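Local atomic coordinates of putative sortase (Streptococcus pneumoniae, PDB entry 2W1K), a protein that probably catalyses transpeptidation as a class C sortase, cutting pilin sorting signals and joining pilin subunits during assembly of the pneumococcal pilus fibre. Residues A62-L67 and T97-D102; R123-L128 and M170-C175; A193-Q196 and Q201-A204. One frame throughout, in Å; residues are numbered along the deposited sequence.

Interaction 1 (A62-L67 and T97-D102); sequences AVYGYL and TPLPLD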
loop_
_atom_site.group_PDB
_atom_site.type_symbol
_atom_site.label_atom_id
_atom_site.label_comp_id
_atom_site.label_asym_id
_atom_site.label_seq_id
_atom_site.Cartn_x
_atom_site.Cartn_y
_atom_site.Cartn_z
ATOM N N ALA A 62 6.878 -6.239 10.837
ATOM C CA ALA A 62 5.504 -6.447 11.188
ATOM C C ALA A 62 4.613 -6.041 9.994
ATOM O O ALA A 62 4.950 -5.156 9.204
ATOM C CB ALA A 62 5.134 -5.621 12.449
ATOM N N VAL A 63 3.482 -6.705 9.869
ATOM C CA VAL A 63 2.499 -6.275 8.928
ATOM C C VAL A 63 1.935 -4.877 9.357
ATOM O O VAL A 63 1.424 -4.683 10.498
ATOM C CB VAL A 63 1.385 -7.286 8.878
ATOM C CG1 VAL A 63 0.295 -6.774 7.995
ATOM C CG2 VAL A 63 1.986 -8.664 8.379
ATOM N N TYR A 64 2.070 -3.897 8.456
ATOM C CA TYR A 64 1.601 -2.606 8.797
ATOM C C TYR A 64 0.052 -2.403 8.508
ATOM O O TYR A 64 -0.630 -1.616 9.217
ATOM C CB TYR A 64 2.419 -1.607 7.975
ATOM C CG TYR A 64 1.940 -0.140 8.167
ATOM C CD1 TYR A 64 2.099 0.513 9.385
ATOM C CD2 TYR A 64 1.350 0.577 7.099
ATOM C CE1 TYR A 64 1.664 1.834 9.565
ATOM C CE2 TYR A 64 0.892 1.898 7.285
ATOM C CZ TYR A 64 1.101 2.507 8.499
ATOM O OH TYR A 64 0.733 3.807 8.662
ATOM N N GLY A 65 -0.447 -3.022 7.426
ATOM C CA GLY A 65 -1.861 -2.897 6.994
ATOM C C GLY A 65 -2.244 -4.076 6.125
ATOM O O GLY A 65 -1.386 -4.914 5.797
ATOM N N TYR A 66 -3.537 -4.180 5.794
ATOM C CA TYR A 66 -3.975 -5.126 4.774
ATOM C C TYR A 66 -4.631 -4.427 3.624
ATOM O O TYR A 66 -5.413 -3.477 3.827
ATOM C CB TYR A 66 -4.957 -6.197 5.314
ATOM C CG TYR A 66 -4.212 -7.408 5.698
ATOM C CD1 TYR A 66 -3.564 -7.418 6.912
ATOM C CD2 TYR A 66 -4.179 -8.552 4.912
ATOM C CE1 TYR A 66 -2.876 -8.481 7.347
ATOM C CE2 TYR A 66 -3.423 -9.692 5.348
ATOM C CZ TYR A 66 -2.806 -9.583 6.560
ATOM O OH TYR A 66 -2.060 -10.536 7.151
ATOM N N LEU A 67 -4.383 -4.953 2.433
ATOM C CA LEU A 67 -4.860 -4.298 1.254
ATOM C C LEU A 67 -5.700 -5.303 0.416
ATOM O O LEU A 67 -5.318 -6.482 0.200
ATOM C CB LEU A 67 -3.658 -3.748 0.434
ATOM C CG LEU A 67 -4.013 -2.959 -0.847
ATOM C CD1 LEU A 67 -2.870 -1.997 -1.178
ATOM C CD2 LEU A 67 -4.204 -3.898 -2.096
ATOM N N THR A 97 7.886 7.739 0.326
ATOM C CA THR A 97 6.482 8.223 0.058
ATOM C C THR A 97 5.703 8.125 1.392
ATOM O O THR A 97 5.995 7.269 2.245
ATOM C CB THR A 97 5.755 7.456 -1.048
ATOM O OG1 THR A 97 5.418 6.134 -0.580
ATOM C CG2 THR A 97 6.706 7.406 -2.325
ATOM N N PRO A 98 4.722 9.020 1.575
ATOM C CA PRO A 98 3.975 8.977 2.808
ATOM C C PRO A 98 3.280 7.638 3.050
ATOM O O PRO A 98 2.853 6.906 2.123
ATOM C CB PRO A 98 2.998 10.196 2.682
ATOM C CG PRO A 98 2.778 10.299 1.105
ATOM C CD PRO A 98 4.259 10.079 0.640
ATOM N N LEU A 99 3.127 7.327 4.300
ATOM C CA LEU A 99 2.170 6.253 4.688
ATOM C C LEU A 99 0.714 6.742 4.405
ATOM O O LEU A 99 0.425 7.971 4.364
ATOM C CB LEU A 99 2.354 5.891 6.195
ATOM C CG LEU A 99 3.804 5.394 6.422
ATOM C CD1 LEU A 99 4.174 5.390 7.982
ATOM C CD2 LEU A 99 3.994 3.904 5.926
ATOM N N PRO A 100 -0.200 5.786 4.226
ATOM C CA PRO A 100 -1.529 6.137 3.685
ATOM C C PRO A 100 -2.478 6.765 4.746
ATOM O O PRO A 100 -3.403 6.134 5.221
ATOM C CB PRO A 100 -2.043 4.738 3.148
ATOM C CG PRO A 100 -1.387 3.778 4.195
ATOM C CD PRO A 100 0.031 4.296 4.214
ATOM N N LEU A 101 -2.203 8.010 5.163
ATOM C CA LEU A 101 -3.047 8.640 6.176
ATOM C C LEU A 101 -3.877 9.720 5.510
ATOM O O LEU A 101 -3.625 10.048 4.390
ATOM C CB LEU A 101 -2.196 9.315 7.260
ATOM C CG LEU A 101 -1.185 8.469 7.976
ATOM C CD1 LEU A 101 -0.406 9.406 8.976
ATOM C CD2 LEU A 101 -1.882 7.372 8.753
ATOM N N ASP A 102 -4.832 10.280 6.225
ATOM C CA ASP A 102 -5.644 11.313 5.684
ATOM C C ASP A 102 -4.882 12.640 5.417
ATOM O O ASP A 102 -3.806 12.831 5.889
ATOM C CB ASP A 102 -6.814 11.457 6.596
ATOM C CG ASP A 102 -6.386 11.884 8.001
ATOM O OD1 ASP A 102 -5.299 12.558 8.158
ATOM O OD2 ASP A 102 -7.161 11.544 8.950
#
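Y64, near strand 65-69, reaches out with its phenol ring and meets L99 and P100, two residues of the loop between strands 91-93 and 106-111. The backbones stay well apart, the CA atoms of Y64 and L99 being 9.8 Å from each other, and a long, rigid aromatic side chain suits such a gap. With CG anti to the backbone N (chi1 176°) the ring extends straight across it. L99 supplies most of the loop's share of the surface: its CB lies 3.6 Å from Y64 OH, and its methyl CD2 comes obliquely to the ring, 3.9 Å from Y64 CE2. The two side chains thus meet at a slant, the branched leucine following the outer half of the phenol. P100 arrives differently, at the ring's rim and near its plane, where its CD is 4.0 Å from Y64 CE2. L101 adds a looser methyl contact, CD2 to Y64 OH at 4.4 Å.

An inverse gamma turn centred on P100 bends the loop here, closed by L101 N bonding to L99 O at 2.7 Å; proline's ring already fixes phi near the value this turn needs. Although the tyrosine is buried, its hydroxyl is satisfied by a hydrogen bond with S28 OG of helix 18-34, whose side chains also touch L99. The outer ring and the oxygen thus both lie against L99, while the polar partner of Y64 OH is the helix serine.

At the root of the ring, Y64 and G65 both face V78, which makes a classic beta bulge where strand 65-69 pairs with strand 74-80. Here, in the sortase beta-barrel, a tyrosine at a classic beta bulge packs against the loop 97-102 and helix 18-34.

Interaction 2 (R123-L128 and M170-C175); sequences RHLDQL and MTLITC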
loop_
_atom_site.group_PDB
_atom_site.type_symbol
_atom_site.label_atom_id
_atom_site.label_comp_id
_atom_site.label_asym_id
_atom_site.label_seq_id
_atom_site.Cartn_x
_atom_site.Cartn_y
_atom_site.Cartn_z
ATOM N N ARG A 123 0.155 -9.224 -10.518
ATOM C CA ARG A 123 0.208 -9.722 -11.938
ATOM C C ARG A 123 -0.783 -8.941 -12.820
ATOM O O ARG A 123 -0.459 -8.489 -13.991
ATOM C CB ARG A 123 -0.133 -11.213 -11.991
ATOM C CG ARG A 123 0.281 -11.863 -13.341
ATOM C CD ARG A 123 0.407 -13.355 -13.160
ATOM N NE ARG A 123 1.473 -13.678 -12.181
ATOM C CZ ARG A 123 1.716 -14.913 -11.743
ATOM N NH1 ARG A 123 0.977 -15.944 -12.193
ATOM N NH2 ARG A 123 2.716 -15.125 -10.875
ATOM N N HIS A 124 -1.977 -8.733 -12.259
ATOM C CA HIS A 124 -3.157 -8.226 -13.004
ATOM C C HIS A 124 -3.629 -6.770 -12.809
ATOM O O HIS A 124 -4.756 -6.413 -13.171
ATOM C CB HIS A 124 -4.367 -9.113 -12.703
ATOM C CG HIS A 124 -4.113 -10.578 -12.980
ATOM N ND1 HIS A 124 -3.828 -11.065 -14.258
ATOM C CD2 HIS A 124 -4.131 -11.660 -12.153
ATOM C CE1 HIS A 124 -3.669 -12.376 -14.188
ATOM N NE2 HIS A 124 -3.819 -12.755 -12.926
ATOM N N LEU A 125 -2.794 -5.911 -12.298
ATOM C CA LEU A 125 -3.198 -4.516 -12.147
ATOM C C LEU A 125 -3.655 -3.890 -13.442
ATOM O O LEU A 125 -4.354 -2.866 -13.443
ATOM C CB LEU A 125 -1.990 -3.733 -11.668
ATOM C CG LEU A 125 -1.744 -3.836 -10.165
ATOM C CD1 LEU A 125 -0.753 -2.806 -9.634
ATOM C CD2 LEU A 125 -2.976 -3.769 -9.438
ATOM N N ASP A 126 -3.209 -4.450 -14.572
ATOM C CA ASP A 126 -3.508 -3.796 -15.899
ATOM C C ASP A 126 -5.005 -3.958 -16.260
ATOM O O ASP A 126 -5.515 -3.265 -17.120
ATOM C CB ASP A 126 -2.649 -4.377 -17.020
ATOM C CG ASP A 126 -2.812 -5.879 -17.143
ATOM O OD1 ASP A 126 -2.426 -6.642 -16.250
ATOM O OD2 ASP A 126 -3.373 -6.337 -18.125
ATOM N N GLN A 127 -5.698 -4.863 -15.575
ATOM C CA GLN A 127 -7.135 -5.039 -15.731
ATOM C C GLN A 127 -8.104 -4.025 -15.054
ATOM O O GLN A 127 -9.292 -4.032 -15.367
ATOM C CB GLN A 127 -7.449 -6.389 -15.184
ATOM C CG GLN A 127 -6.985 -7.464 -16.108
ATOM C CD GLN A 127 -7.170 -8.845 -15.538
ATOM O OE1 GLN A 127 -6.482 -9.771 -15.940
ATOM N NE2 GLN A 127 -8.115 -8.997 -14.585
ATOM N N LEU A 128 -7.596 -3.232 -14.102
ATOM C CA LEU A 128 -8.358 -2.321 -13.316
ATOM C C LEU A 128 -8.956 -1.266 -14.216
ATOM O O LEU A 128 -8.245 -0.774 -15.130
ATOM C CB LEU A 128 -7.456 -1.653 -12.272
ATOM C CG LEU A 128 -7.107 -2.560 -11.092
ATOM C CD1 LEU A 128 -5.895 -1.974 -10.296
ATOM C CD2 LEU A 128 -8.382 -2.749 -10.264
ATOM N N MET A 170 -3.478 6.730 -3.320
ATOM C CA MET A 170 -2.658 5.559 -3.118
ATOM C C MET A 170 -2.232 5.091 -4.507
ATOM O O MET A 170 -3.142 4.932 -5.395
ATOM C CB MET A 170 -3.439 4.412 -2.465
ATOM C CG MET A 170 -2.557 3.162 -2.214
ATOM S SD MET A 170 -3.423 1.964 -1.203
ATOM C CE MET A 170 -2.956 2.597 0.423
ATOM N N THR A 171 -0.917 4.971 -4.731
ATOM C CA THR A 171 -0.442 4.572 -6.083
ATOM C C THR A 171 0.148 3.170 -5.973
ATOM O O THR A 171 0.953 2.884 -5.047
ATOM C CB THR A 171 0.610 5.533 -6.672
ATOM O OG1 THR A 171 0.013 6.841 -6.836
ATOM C CG2 THR A 171 1.237 5.008 -8.043
ATOM N N LEU A 172 -0.357 2.248 -6.817
ATOM C CA LEU A 172 0.165 0.864 -6.911
ATOM C C LEU A 172 1.270 0.819 -7.993
ATOM O O LEU A 172 1.079 1.317 -9.114
ATOM C CB LEU A 172 -0.955 -0.095 -7.268
ATOM C CG LEU A 172 -1.817 -0.584 -6.098
ATOM C CD1 LEU A 172 -1.881 0.139 -4.750
ATOM C CD2 LEU A 172 -3.086 -1.330 -6.392
ATOM N N ILE A 173 2.420 0.204 -7.674
ATOM C CA ILE A 173 3.480 0.124 -8.685
ATOM C C ILE A 173 3.922 -1.325 -8.861
ATOM O O ILE A 173 4.101 -2.045 -7.887
ATOM C CB ILE A 173 4.744 0.983 -8.292
ATOM C CG1 ILE A 173 5.761 0.934 -9.464
ATOM C CG2 ILE A 173 5.321 0.500 -6.911
ATOM C CD1 ILE A 173 6.913 1.994 -9.347
ATOM N N THR A 174 4.142 -1.717 -10.119
ATOM C CA THR A 174 4.632 -3.050 -10.436
ATOM C C THR A 174 5.405 -2.975 -11.697
ATOM O O THR A 174 5.459 -1.896 -12.289
ATOM C CB THR A 174 3.484 -4.090 -10.567
ATOM O OG1 THR A 174 4.039 -5.389 -10.608
ATOM C CG2 THR A 174 2.579 -3.895 -11.831
ATOM N N CYS A 175 6.035 -4.112 -12.106
ATOM C CA CYS A 175 6.889 -4.108 -13.297
ATOM C C CYS A 175 6.088 -4.316 -14.596
ATOM O O CYS A 175 5.054 -4.981 -14.619
ATOM C CB CYS A 175 8.058 -5.101 -13.129
ATOM S SG CYS A 175 9.222 -4.462 -11.914
#
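L125 carries this contact, pressing its branched end against L172 and T174 of strand 170-175. The approach along the chain begins with R123, where R123 O is bound by R114 NE. H124 next offers its carbonyl O to Q127 N, H124 O and Q127 N being 3.0 Å apart, and this bond helps close the short 3-10 segment 125-127.

At L125 the side chain turns in to the sheet. Its CG stands beside the backbone N, anti to the carbonyl carbon (chi1 -81°), and the two methyls divide the work. L125 CD1 sits 3.6 Å from L172 CB and 4.1 Å from T174 CG2; L125 CD2 meets L172 CD2 at 3.9 Å. The two leucine side chains cross at about a right angle, so one methyl of L125 rests on the base of L172 and the other on its CD2. T174 slides past L125 in the opposite direction and gives it only a methyl. Its OG1 bonds with G112 O instead, which lets one small residue serve an apolar and a polar neighbour in a buried place.

D126 is exposed, as suits a charged residue, and its OD1 makes a salt bridge with R114 NH2. Because R114 also binds C175 O through NH1, the same arginine ties the 3-10 segment to the strand at C175. L128 points toward the strand and also packs on V187 and F189 of the neighbouring strand 183-196 and on I69.

L172 and T174 alternate with I173, which points away, as expected of an extended strand. The run T171 to C175 matches the TLXTC signature of sortases, in which the closing cysteine is the nucleophile; the contact thus places the loop's 3-10 segment against the strand that probably delivers C175 to the active site.

Interaction 3 (A193-Q196 and Q201-A204); sequences AVYQ and QTAA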
loop_
_atom_site.group_PDB
_atom_site.type_symbol
_atom_site.label_atom_id
_atom_site.label_comp_id
_atom_site.label_asym_id
_atom_site.label_seq_id
_atom_site.Cartn_x
_atom_site.Cartn_y
_atom_site.Cartn_z
ATOM N N ALA A 193 -13.521 7.284 1.424
ATOM C CA ALA A 193 -14.208 7.316 2.698
ATOM C C ALA A 193 -13.334 6.452 3.629
ATOM O O ALA A 193 -12.459 5.675 3.159
ATOM C CB ALA A 193 -15.663 6.680 2.561
ATOM N N VAL A 194 -13.564 6.610 4.934
ATOM C CA VAL A 194 -12.895 5.873 5.982
ATOM C C VAL A 194 -14.111 5.311 6.801
ATOM O O VAL A 194 -14.980 6.069 7.196
ATOM C CB VAL A 194 -12.059 6.807 6.939
ATOM C CG1 VAL A 194 -11.521 6.025 8.105
ATOM C CG2 VAL A 194 -10.875 7.468 6.192
ATOM N N TYR A 195 -14.125 4.019 7.075
ATOM C CA TYR A 195 -15.137 3.432 7.903
ATOM C C TYR A 195 -14.521 3.009 9.175
ATOM O O TYR A 195 -13.452 2.369 9.165
ATOM C CB TYR A 195 -15.722 2.198 7.182
ATOM C CG TYR A 195 -16.286 2.566 5.774
ATOM C CD1 TYR A 195 -17.589 3.111 5.620
ATOM C CD2 TYR A 195 -15.513 2.405 4.602
ATOM C CE1 TYR A 195 -18.085 3.518 4.357
ATOM C CE2 TYR A 195 -16.045 2.816 3.294
ATOM C CZ TYR A 195 -17.343 3.334 3.216
ATOM O OH TYR A 195 -17.931 3.721 2.013
ATOM N N GLN A 196 -15.214 3.286 10.287
ATOM C CA GLN A 196 -14.797 2.798 11.584
ATOM C C GLN A 196 -15.411 1.451 11.772
ATOM O O GLN A 196 -16.607 1.303 11.560
ATOM C CB GLN A 196 -15.419 3.702 12.699
ATOM C CG GLN A 196 -15.038 5.227 12.488
ATOM C CD GLN A 196 -13.469 5.368 12.564
ATOM O OE1 GLN A 196 -12.839 4.943 13.536
ATOM N NE2 GLN A 196 -12.901 6.028 11.586
ATOM N N GLN A 201 -22.391 -0.160 10.052
ATOM C CA GLN A 201 -22.393 -0.275 8.598
ATOM C C GLN A 201 -21.056 -0.848 8.087
ATOM O O GLN A 201 -20.962 -1.328 6.946
ATOM C CB GLN A 201 -22.670 1.031 7.884
ATOM C CG GLN A 201 -24.180 1.353 7.926
ATOM C CD GLN A 201 -24.600 2.622 7.176
ATOM O OE1 GLN A 201 -25.788 2.936 7.122
ATOM N NE2 GLN A 201 -23.652 3.359 6.628
ATOM N N THR A 202 -20.053 -0.861 8.943
ATOM C CA THR A 202 -18.720 -1.225 8.469
ATOM C C THR A 202 -18.618 -2.702 8.129
ATOM O O THR A 202 -17.823 -3.092 7.274
ATOM C CB THR A 202 -17.596 -0.691 9.361
ATOM O OG1 THR A 202 -17.706 0.749 9.374
ATOM C CG2 THR A 202 -16.218 -1.057 8.775
ATOM N N ALA A 203 -19.513 -3.459 8.722
ATOM C CA ALA A 203 -19.517 -4.887 8.601
ATOM C C ALA A 203 -19.697 -5.355 7.135
ATOM O O ALA A 203 -19.003 -6.290 6.729
ATOM C CB ALA A 203 -20.631 -5.524 9.482
ATOM N N ALA A 204 -20.629 -4.735 6.390
ATOM C CA ALA A 204 -20.727 -5.014 4.950
ATOM C C ALA A 204 -19.433 -4.648 4.145
ATOM O O ALA A 204 -19.150 -5.305 3.152
ATOM C CB ALA A 204 -21.920 -4.312 4.360
#
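Two first torsions bring Y195 and T202 together. In T202, chi1 of -60° sets OG1 beside the backbone N and sends CG2 anti to that N, so that hydroxyl and methyl both face the end of strand 193-196. In Y195, the ring carbon CG lies beside its own N and anti to the carbonyl carbon, and the ring then leads away from T202, leaving CB as the part that touches. The CA atoms of this pair are 5.9 Å apart, close enough for a small beta-branched residue to fill the interval.

T202 OG1 lies 3.3 Å from Y195 CB, and T202 CG2 packs on the same carbon at 3.7 Å. The tyrosine ring meets the hydroxyl only obliquely. Its own phenol is directed to another strand, where Y195 OH bonds with E144, while backbone hydrogen bonding with I142 holds Y195 in the sheet.

The polar link is made one residue further on. T202 OG1 donates to Q196 O over 2.5 Å, a short separation whose exact value should not be pressed. The C=O...OG1 angle is 127°, and the donor stands 53° out of the carbonyl plane, so it is not aligned with a lone pair. Q196 offers the bond only its backbone: its side chain swings away, NE2 being held by E141 OE2. Near helix 202-209, D199 OD1 accepts the NH of Q201, helping to shape the turn between strand and helix.

A threonine suits this spot because it carries both a donor and a methyl. The bond gives the hydroxyl of buried T202 a carbonyl acceptor at the last residue of the strand, and the methyl covers the neighbouring CB; chemically, T202, by helix 202-209, appears to be linked to the end of strand 183-196 by a short hydrogen bond well out of the carbonyl plane, together with a small apolar patch.

How the interactions relate
The three contacts follow one another along the chain without overlapping, and all reach the same mixed sheet. Interactions 1 and 2 have centres about 17 Å apart yet touch inside the barrel: P100 CB packs on M170 CE at 3.6 Å, and L67 lies against M170 and L172. A continuous apolar core thus runs from the early strand 65-69 and its covering loop to strand 168-176, which carries C175. Interaction 3 lies further out, its centre about 18 Å from that of interaction 1 and 25 Å from that of interaction 2. It is linked to interaction 2 through neighbouring strands 168-176 and 183-196, and joins the last modelled helix, 202-209, to the barrel's periphery.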